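Local coordinates for protein beta-alanyl-CoA:ammonia lyase 2 (PDB 4MTU) that probably removes ammonia from beta-alanyl-CoA to give acryloyl-CoA, as a zinc-binding lyase built on the hot dog fold, at residues Val6-Met11 / Gly37-Val42; Val30-Asp35 / Met69-Trp74; Leu10-Lys15 / Gly26-Asn31. All blocks are in the same frame, centred on the assembly; numbering follows the deposited sequence.

In the fold
All three contacts lie along helix 27-45, taken at successive points, and set it against one edge of the antiparallel sheet. Contact 1 and contact 2 are core contacts whose centres lie 6 Å apart: strands 4-11 and 68-78 are neighbours in the sheet, joined here by the bond from Tyr71 N to His8 O. Contact 3, also buried, lies further out, about 10 Å from the centre of the chain, where strand 4-11 ends and runs into a loop. The chemistry differs accordingly. A His-carboxylate bond dominates contact 1, contact 2 is a CH-pi and apolar contact, and contact 3 combines a guanidinium, two apolar side chains and a bridging water.

Contact 1 (Val6-Met11 / Gly37-Val42); sequences VVHHLM and GTELMV
His8 NE2 donates to Glu39 OE1 at 2.8 Å with an N-H...O angle of 148°, and OE1 is also hydrogen-bonded to His9 NE2 of the second subunit. The His8 bond arrives nearly along the C-O axis of Glu39, and the acceptor stays close to the imidazole plane, although ring and carboxylate planes are turned 37° against each other. Glu39 gets there because its CG is anti to the backbone N (chi1 -165°) and the chain beyond stays extended, carrying the carboxylate from the helix toward the strand. The far oxygen, OE2, is hydrogen-bonded to Tyr43 OH, while the other ring nitrogen of His8 is also hydrogen-bonded to a helix side chain; both flat groups are therefore held at two ends, which restricts their rotation.

Val6 lies beside this polar link. Its CG1 methyl packs against the carboxylate, 3.4 Å from Glu39 OE1. The apolar pair is formed by its other methyl, CG2, which meets Leu40 CD2 at 3.6 Å, the two side chains lying alongside each other and pointing opposite ways. The strand and helix segments run roughly antiparallel, their axes 9.1 Å apart at closest approach. A long helix laid on an antiparallel sheet in this way is the hallmark of the hot dog fold, here joined across a subunit interface through Glu39.

Contact 2 (Val30-Asp35 / Met69-Trp74); sequences VNQWGD and MEYHGW
Gln32 and Tyr71 form the main joint between helix 27-45 and strand 68-78, the helix and a strand of the enclosing sheet in the hot dog fold. The two segment axes come within 8.5 Å and lie 45° apart in direction, with Trp33 and Tyr71 nearest in backbone terms.

Tyr71 has the most surface buried here. Its CB is directed at the helix, and the aliphatic part of Gln32 lies over one face of its ring. The evidence for a CH-pi contact is the position of Gln32 CG, 3.7 Å from the centroid of the Tyr71 ring and 3.4 Å above its plane, shifted toward the rim. Gln32 CB also reaches the ring, 3.7 Å from Tyr71 CD1. Gln32 bends at chi2 (64°), which leaves its methylene groups on the tyrosine while the amide turns off, 42° from the ring plane, so the amide is not stacked. Its two ends are bound: OE1 accepts from Arg28 NH1 and NE2 is bonded to His8 ND1, which fixes the amide flip.

Trp33 adds the other helix side chain in the contact. It crosses Tyr71 at about a right angle, with NE1 near the tyrosine ring edge, while that indole N-H is engaged by Glu88 O on strand 82-95. His72 and Glu70 turn their CB atoms away from the helix and are joined to each other by the bond from His72 NE2 to Glu70 OE2. On the indole side, Trp33 CD1 packs against Tyr71 CB at 4.1 Å.

Contact 3 (Leu10-Lys15 / Gly26-Asn31); sequences LMMSAK and GARIVN
The backbones stay well apart here: the nearest CA atoms, those of Met12 and Arg28, are 9.5 Å from each other, and the gap is bridged by side chains and a water. In hot dog fold terms, the loop that follows strand 4-11 faces the beginning of helix 27-45, the long helix set against the sheet.

Arg28 carries this contact, reaching from the helix toward Leu10 and Met12, which come to meet it from the opposite direction. With CG anti to the backbone N (chi1 176°) and a bend at chi2, its guanidinium is brought to the loop. Met12 CE lies over one face of that group, 3.5 Å above the plane and displaced toward the rim, at 3.8 Å from Arg28 NE. Met12 manages this because its own chain folds at both chi2 and chi3, and its side chain also rests on Tyr71. Leu10, in one of two deposited conformers, comes instead to the guanidinium edge, with CD2 3.6 Å from Arg28 NH2.

The polar demands of Arg28 are met largely by close neighbours. NE forms a salt bridge with Asp16 OD1, and Gln32 is the partner on the helix side, so the group is tied to both loop and helix. Asp16 OD2 also takes the Ser13 N-H, and Ser13 OG accepts from Lys15 N at 3.1 Å, an ST turn within the loop. A further link runs through water 1, which lies in the guanidinium plane, accepts from Arg28 NH2 at 3.0 Å and donates to Met11 O at 2.9 Å.

Contact 1 (Val6-Met11 / Gly37-Val42)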
loop_
_atom_site.group_PDB
_atom_site.type_symbol
_atom_site.label_atom_id
_atom_site.label_comp_id
_atom_site.label_asym_id
_atom_site.label_seq_id
_atom_site.Cartn_x
_atom_site.Cartn_y
_atom_site.Cartn_z
ATOM N N VAL A 6 -13.578 -21.238 9.040
ATOM C CA VAL A 6 -13.513 -19.800 8.862
ATOM C C VAL A 6 -13.378 -19.543 7.349
ATOM O O VAL A 6 -12.614 -20.174 6.646
ATOM C CB VAL A 6 -12.355 -19.205 9.611
ATOM C CG1 VAL A 6 -12.038 -17.790 9.181
ATOM C CG2 VAL A 6 -12.675 -19.255 11.125
ATOM N N VAL A 7 -14.171 -18.571 6.883
ATOM C CA VAL A 7 -14.211 -18.196 5.463
ATOM C C VAL A 7 -13.953 -16.703 5.331
ATOM O O VAL A 7 -14.724 -15.893 5.815
ATOM C CB VAL A 7 -15.551 -18.549 4.849
ATOM C CG1 VAL A 7 -15.686 -18.072 3.402
ATOM C CG2 VAL A 7 -15.828 -20.049 4.924
ATOM N N HIS A 8 -12.816 -16.337 4.757
ATOM C CA HIS A 8 -12.578 -14.976 4.329
ATOM C C HIS A 8 -13.054 -14.843 2.874
ATOM O O HIS A 8 -13.029 -15.817 2.121
ATOM C CB HIS A 8 -11.107 -14.596 4.495
ATOM C CG HIS A 8 -10.671 -14.422 5.900
ATOM N ND1 HIS A 8 -9.502 -13.768 6.238
ATOM C CD2 HIS A 8 -11.271 -14.866 7.045
ATOM C CE1 HIS A 8 -9.429 -13.783 7.549
ATOM N NE2 HIS A 8 -10.461 -14.452 8.095
ATOM N N HIS A 9 -13.438 -13.639 2.504
ATOM C CA HIS A 9 -13.992 -13.388 1.190
ATOM C C HIS A 9 -13.729 -11.945 0.881
ATOM O O HIS A 9 -14.094 -11.064 1.663
ATOM C CB HIS A 9 -15.480 -13.786 1.214
ATOM C CG HIS A 9 -16.264 -13.554 -0.056
ATOM N ND1 HIS A 9 -17.049 -14.514 -0.622
ATOM C CD2 HIS A 9 -16.410 -12.499 -0.852
ATOM C CE1 HIS A 9 -17.652 -13.987 -1.744
ATOM N NE2 HIS A 9 -17.261 -12.727 -1.880
ATOM N N LEU A 10 -13.208 -11.683 -0.341
ATOM C CA LEU A 10 -12.881 -10.320 -0.725
ATOM C C LEU A 10 -12.620 -10.301 -2.255
ATOM O O LEU A 10 -12.712 -11.321 -2.903
ATOM C CB LEU A 10 -11.764 -9.756 0.162
ATOM C CG LEU A 10 -10.547 -10.675 0.304
ATOM C CD1 LEU A 10 -9.737 -10.820 -0.955
ATOM C CD2 LEU A 10 -9.607 -10.039 1.373
ATOM N N MET A 11 -12.293 -9.117 -2.745
ATOM C CA MET A 11 -11.995 -8.897 -4.167
ATOM C C MET A 11 -10.518 -8.643 -4.358
ATOM O O MET A 11 -9.896 -7.939 -3.550
ATOM C CB MET A 11 -12.793 -7.669 -4.672
ATOM C CG MET A 11 -12.788 -7.531 -6.175
ATOM S SD MET A 11 -13.591 -5.986 -6.718
ATOM C CE MET A 11 -12.230 -4.864 -6.585
ATOM N N GLY A 37 -5.806 -18.255 9.624
ATOM C CA GLY A 37 -5.206 -18.990 10.736
ATOM C C GLY A 37 -5.268 -18.174 12.041
ATOM O O GLY A 37 -5.571 -18.731 13.109
ATOM N N THR A 38 -4.967 -16.888 11.957
ATOM C CA THR A 38 -5.035 -16.041 13.145
ATOM C C THR A 38 -6.442 -16.114 13.732
ATOM O O THR A 38 -6.628 -16.249 14.944
ATOM C CB THR A 38 -4.676 -14.590 12.781
ATOM O OG1 THR A 38 -3.316 -14.552 12.299
ATOM C CG2 THR A 38 -4.781 -13.684 13.995
ATOM N N GLU A 39 -7.478 -15.982 12.879
ATOM C CA GLU A 39 -8.852 -15.979 13.372
ATOM C C GLU A 39 -9.155 -17.301 14.089
ATOM O O GLU A 39 -9.778 -17.326 15.175
ATOM C CB GLU A 39 -9.821 -15.744 12.212
ATOM C CG GLU A 39 -11.203 -15.358 12.695
ATOM C CD GLU A 39 -12.191 -14.990 11.611
ATOM O OE1 GLU A 39 -11.800 -14.653 10.497
ATOM O OE2 GLU A 39 -13.420 -14.983 11.926
ATOM N N LEU A 40 -8.744 -18.429 13.511
ATOM C CA LEU A 40 -8.916 -19.726 14.137
ATOM C C LEU A 40 -8.242 -19.792 15.544
ATOM O O LEU A 40 -8.814 -20.371 16.457
ATOM C CB LEU A 40 -8.358 -20.843 13.268
ATOM C CG LEU A 40 -9.096 -21.111 11.944
ATOM C CD1 LEU A 40 -8.265 -21.986 11.040
ATOM C CD2 LEU A 40 -10.426 -21.779 12.218
ATOM N N MET A 41 -7.071 -19.206 15.651
ATOM C CA MET A 41 -6.346 -19.239 16.906
ATOM C C MET A 41 -7.020 -18.349 17.949
ATOM O O MET A 41 -7.067 -18.710 19.160
ATOM C CB MET A 41 -4.877 -18.859 16.677
ATOM C CG MET A 41 -4.120 -19.870 15.855
ATOM S SD MET A 41 -4.101 -21.552 16.527
ATOM C CE MET A 41 -5.411 -22.336 15.602
ATOM N N VAL A 42 -7.525 -17.213 17.542
ATOM C CA VAL A 42 -8.305 -16.380 18.444
ATOM C C VAL A 42 -9.459 -17.191 19.024
ATOM O O VAL A 42 -9.743 -17.160 20.230
ATOM C CB VAL A 42 -8.812 -15.098 17.711
ATOM C CG1 VAL A 42 -9.797 -14.335 18.611
ATOM C CG2 VAL A 42 -7.619 -14.228 17.301
#

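Contact 2 (Val30-Asp35 / Met69-Trp74)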
loop_
_atom_site.group_PDB
_atom_site.type_symbol
_atom_site.label_atom_id
_atom_site.label_comp_id
_atom_site.label_asym_id
_atom_site.label_seq_id
_atom_site.Cartn_x
_atom_site.Cartn_y
_atom_site.Cartn_z
ATOM N N VAL A 30 -1.284 -16.786 0.461
ATOM C CA VAL A 30 -0.627 -17.115 1.713
ATOM C C VAL A 30 -0.833 -15.989 2.731
ATOM O O VAL A 30 -1.082 -16.297 3.903
ATOM C CB VAL A 30 0.850 -17.424 1.460
ATOM C CG1 VAL A 30 1.547 -17.776 2.771
ATOM C CG2 VAL A 30 1.009 -18.548 0.432
ATOM N N ASN A 31 -0.830 -14.760 2.309
ATOM C CA ASN A 31 -1.131 -13.645 3.196
ATOM C C ASN A 31 -2.507 -13.841 3.846
ATOM O O ASN A 31 -2.706 -13.699 5.040
ATOM C CB ASN A 31 -1.016 -12.358 2.387
ATOM C CG ASN A 31 -1.301 -11.162 3.251
ATOM O OD1 ASN A 31 -1.095 -11.208 4.423
ATOM N ND2 ASN A 31 -1.828 -10.096 2.718
ATOM N N GLN A 32 -3.499 -14.175 2.986
ATOM C CA GLN A 32 -4.848 -14.335 3.497
ATOM C C GLN A 32 -4.970 -15.552 4.414
ATOM O O GLN A 32 -5.652 -15.465 5.448
ATOM C CB GLN A 32 -5.898 -14.416 2.356
ATOM C CG GLN A 32 -7.230 -13.959 2.844
ATOM C CD GLN A 32 -7.244 -12.514 3.245
ATOM O OE1 GLN A 32 -6.624 -11.668 2.566
ATOM N NE2 GLN A 32 -7.907 -12.182 4.313
ATOM N N TRP A 33 -4.324 -16.655 4.067
ATOM C CA TRP A 33 -4.354 -17.841 4.959
ATOM C C TRP A 33 -3.722 -17.504 6.315
ATOM O O TRP A 33 -4.186 -18.052 7.327
ATOM C CB TRP A 33 -3.636 -18.977 4.301
ATOM C CG TRP A 33 -4.398 -19.635 3.171
ATOM C CD1 TRP A 33 -5.741 -19.621 2.959
ATOM C CD2 TRP A 33 -3.818 -20.438 2.137
ATOM N NE1 TRP A 33 -6.060 -20.368 1.834
ATOM C CE2 TRP A 33 -4.866 -20.878 1.320
ATOM C CE3 TRP A 33 -2.500 -20.776 1.816
ATOM C CZ2 TRP A 33 -4.659 -21.715 0.193
ATOM C CZ3 TRP A 33 -2.286 -21.568 0.724
ATOM C CH2 TRP A 33 -3.355 -22.028 -0.090
ATOM N N GLY A 34 -2.722 -16.631 6.362
ATOM C CA GLY A 34 -2.192 -16.233 7.649
ATOM C C GLY A 34 -3.277 -15.587 8.518
ATOM O O GLY A 34 -3.363 -15.855 9.726
ATOM N N ASP A 35 -4.101 -14.735 7.906
ATOM C CA ASP A 35 -5.177 -14.061 8.647
ATOM C C ASP A 35 -6.308 -15.023 9.021
ATOM O O ASP A 35 -6.900 -14.908 10.089
ATOM C CB ASP A 35 -5.697 -12.884 7.871
ATOM C CG ASP A 35 -4.750 -11.731 7.689
ATOM O OD1 ASP A 35 -3.626 -11.777 8.296
ATOM O OD2 ASP A 35 -5.152 -10.780 6.960
ATOM N N MET A 69 -12.560 -13.783 -4.414
ATOM C CA MET A 69 -11.870 -14.921 -3.849
ATOM C C MET A 69 -12.376 -15.224 -2.444
ATOM O O MET A 69 -12.613 -14.321 -1.650
ATOM C CB MET A 69 -10.371 -14.618 -3.753
ATOM C CG MET A 69 -9.650 -14.466 -5.091
ATOM S SD MET A 69 -9.557 -15.956 -6.087
ATOM C CE MET A 69 -8.420 -16.893 -5.052
ATOM N N GLU A 70 -12.463 -16.505 -2.155
ATOM C CA GLU A 70 -12.738 -17.006 -0.823
ATOM C C GLU A 70 -11.552 -17.832 -0.327
ATOM O O GLU A 70 -10.859 -18.536 -1.096
ATOM C CB GLU A 70 -13.937 -17.871 -0.753
ATOM C CG GLU A 70 -15.153 -17.179 -0.970
ATOM C CD GLU A 70 -16.411 -17.837 -0.407
ATOM O OE1 GLU A 70 -17.397 -17.143 -0.260
ATOM O OE2 GLU A 70 -16.421 -19.080 -0.149
ATOM N N TYR A 71 -11.294 -17.754 0.967
ATOM C CA TYR A 71 -10.168 -18.398 1.599
ATOM C C TYR A 71 -10.745 -19.122 2.823
ATOM O O TYR A 71 -11.240 -18.470 3.717
ATOM C CB TYR A 71 -9.086 -17.417 1.997
ATOM C CG TYR A 71 -8.660 -16.542 0.845
ATOM C CD1 TYR A 71 -7.543 -16.866 0.088
ATOM C CD2 TYR A 71 -9.345 -15.402 0.507
ATOM C CE1 TYR A 71 -7.139 -16.060 -0.972
ATOM C CE2 TYR A 71 -8.946 -14.594 -0.553
ATOM C CZ TYR A 71 -7.847 -14.916 -1.292
ATOM O OH TYR A 71 -7.494 -14.084 -2.317
ATOM N N HIS A 72 -10.685 -20.440 2.785
ATOM C CA HIS A 72 -11.256 -21.271 3.845
ATOM C C HIS A 72 -10.129 -21.851 4.701
ATOM O O HIS A 72 -9.056 -22.219 4.197
ATOM C CB HIS A 72 -12.030 -22.451 3.228
ATOM C CG HIS A 72 -13.181 -22.020 2.364
ATOM N ND1 HIS A 72 -14.114 -22.942 1.991
ATOM C CD2 HIS A 72 -13.485 -20.859 1.803
ATOM C CE1 HIS A 72 -15.012 -22.280 1.232
ATOM N NE2 HIS A 72 -14.635 -21.015 1.093
ATOM N N GLY A 73 -10.357 -21.949 6.022
ATOM C CA GLY A 73 -9.440 -22.637 6.868
ATOM C C GLY A 73 -10.155 -23.278 8.033
ATOM O O GLY A 73 -11.207 -22.811 8.485
ATOM N N TRP A 74 -9.541 -24.354 8.535
ATOM C CA TRP A 74 -10.118 -25.012 9.729
ATOM C C TRP A 74 -8.970 -25.729 10.455
ATOM O O TRP A 74 -7.935 -26.062 9.912
ATOM C CB TRP A 74 -11.224 -25.977 9.341
ATOM C CG TRP A 74 -10.861 -27.088 8.431
ATOM C CD1 TRP A 74 -10.480 -28.340 8.830
ATOM C CD2 TRP A 74 -10.812 -27.065 6.998
ATOM N NE1 TRP A 74 -10.223 -29.084 7.714
ATOM C CE2 TRP A 74 -10.407 -28.347 6.578
ATOM C CE3 TRP A 74 -11.059 -26.098 6.036
ATOM C CZ2 TRP A 74 -10.266 -28.667 5.206
ATOM C CZ3 TRP A 74 -10.926 -26.415 4.717
ATOM C CH2 TRP A 74 -10.534 -27.671 4.282
#

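Contact 3 (Leu10-Lys15 / Gly26-Asn31)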
loop_
_atom_site.group_PDB
_atom_site.type_symbol
_atom_site.label_atom_id
_atom_site.label_comp_id
_atom_site.label_asym_id
_atom_site.label_seq_id
_atom_site.Cartn_x
_atom_site.Cartn_y
_atom_site.Cartn_z
ATOM N N LEU A 10 -13.208 -11.683 -0.341
ATOM C CA LEU A 10 -12.881 -10.320 -0.725
ATOM C C LEU A 10 -12.620 -10.301 -2.255
ATOM O O LEU A 10 -12.712 -11.321 -2.903
ATOM C CB LEU A 10 -11.764 -9.756 0.162
ATOM C CG LEU A 10 -10.547 -10.675 0.304
ATOM C CD1 LEU A 10 -9.737 -10.820 -0.955
ATOM C CD2 LEU A 10 -9.607 -10.039 1.373
ATOM N N MET A 11 -12.293 -9.117 -2.745
ATOM C CA MET A 11 -11.995 -8.897 -4.167
ATOM C C MET A 11 -10.518 -8.643 -4.358
ATOM O O MET A 11 -9.896 -7.939 -3.550
ATOM C CB MET A 11 -12.793 -7.669 -4.672
ATOM C CG MET A 11 -12.788 -7.531 -6.175
ATOM S SD MET A 11 -13.591 -5.986 -6.718
ATOM C CE MET A 11 -12.230 -4.864 -6.585
ATOM N N MET A 12 -9.955 -9.158 -5.462
ATOM C CA MET A 12 -8.673 -8.707 -5.957
ATOM C C MET A 12 -8.836 -7.393 -6.712
ATOM O O MET A 12 -9.527 -7.374 -7.740
ATOM C CB MET A 12 -8.068 -9.752 -6.901
ATOM C CG MET A 12 -7.802 -11.130 -6.278
ATOM S SD MET A 12 -6.541 -11.164 -5.007
ATOM C CE MET A 12 -7.489 -10.959 -3.481
ATOM N N SER A 13 -8.303 -6.333 -6.170
ATOM C CA SER A 13 -8.344 -5.067 -6.869
ATOM C C SER A 13 -7.092 -4.884 -7.688
ATOM O O SER A 13 -6.170 -5.712 -7.669
ATOM C CB SER A 13 -8.527 -3.875 -5.912
ATOM O OG SER A 13 -7.312 -3.599 -5.294
ATOM N N ALA A 14 -7.016 -3.752 -8.405
ATOM C CA ALA A 14 -5.790 -3.438 -9.150
ATOM C C ALA A 14 -4.582 -3.387 -8.203
ATOM O O ALA A 14 -3.460 -3.655 -8.644
ATOM C CB ALA A 14 -5.973 -2.113 -9.886
ATOM N N LYS A 15 -4.757 -3.063 -6.950
ATOM C CA LYS A 15 -3.728 -3.017 -5.948
ATOM C C LYS A 15 -3.138 -4.380 -5.610
ATOM O O LYS A 15 -2.054 -4.460 -5.056
ATOM C CB LYS A 15 -4.263 -2.363 -4.663
ATOM C CG LYS A 15 -4.810 -0.943 -4.903
ATOM C CD LYS A 15 -5.613 -0.479 -3.701
ATOM C CE LYS A 15 -6.124 0.927 -3.850
ATOM N NZ LYS A 15 -7.165 0.994 -4.854
ATOM N N GLY A 26 0.997 -15.703 -6.029
ATOM C CA GLY A 26 0.521 -16.730 -5.133
ATOM C C GLY A 26 0.668 -16.355 -3.645
ATOM O O GLY A 26 -0.142 -16.757 -2.809
ATOM N N ALA A 27 1.676 -15.556 -3.328
ATOM C CA ALA A 27 1.851 -15.117 -1.961
ATOM C C ALA A 27 0.652 -14.333 -1.433
ATOM O O ALA A 27 0.456 -14.280 -0.223
ATOM C CB ALA A 27 3.126 -14.316 -1.777
ATOM N N ARG A 28 -0.167 -13.736 -2.312
ATOM C CA ARG A 28 -1.366 -13.051 -1.821
ATOM C C ARG A 28 -2.302 -14.026 -1.118
ATOM O O ARG A 28 -2.982 -13.670 -0.148
ATOM C CB ARG A 28 -2.076 -12.371 -3.006
ATOM C CG ARG A 28 -3.394 -11.694 -2.660
ATOM C CD ARG A 28 -3.213 -10.515 -1.776
ATOM N NE ARG A 28 -4.482 -9.883 -1.380
ATOM C CZ ARG A 28 -5.211 -10.291 -0.383
ATOM N NH1 ARG A 28 -4.855 -11.337 0.358
ATOM N NH2 ARG A 28 -6.322 -9.644 -0.067
ATOM N N ILE A 29 -2.376 -15.270 -1.637
ATOM C CA ILE A 29 -3.200 -16.281 -0.988
ATOM C C ILE A 29 -2.620 -16.637 0.387
ATOM O O ILE A 29 -3.353 -16.780 1.368
ATOM C CB ILE A 29 -3.264 -17.561 -1.877
ATOM C CG1 ILE A 29 -3.972 -17.257 -3.200
ATOM C CG2 ILE A 29 -3.915 -18.674 -1.105
ATOM C CD1 ILE A 29 -3.894 -18.400 -4.216
ATOM N N VAL A 30 -1.284 -16.786 0.461
ATOM C CA VAL A 30 -0.627 -17.115 1.713
ATOM C C VAL A 30 -0.833 -15.989 2.731
ATOM O O VAL A 30 -1.082 -16.297 3.903
ATOM C CB VAL A 30 0.850 -17.424 1.460
ATOM C CG1 VAL A 30 1.547 -17.776 2.771
ATOM C CG2 VAL A 30 1.009 -18.548 0.432
ATOM N N ASN A 31 -0.830 -14.760 2.309
ATOM C CA ASN A 31 -1.131 -13.645 3.196
ATOM C C ASN A 31 -2.507 -13.841 3.846
ATOM O O ASN A 31 -2.706 -13.699 5.040
ATOM C CB ASN A 31 -1.016 -12.358 2.387
ATOM C CG ASN A 31 -1.301 -11.162 3.251
ATOM O OD1 ASN A 31 -1.095 -11.208 4.423
ATOM N ND2 ASN A 31 -1.828 -10.096 2.718
HETATM O O HOH W 1 -7.663 -7.601 -1.756
#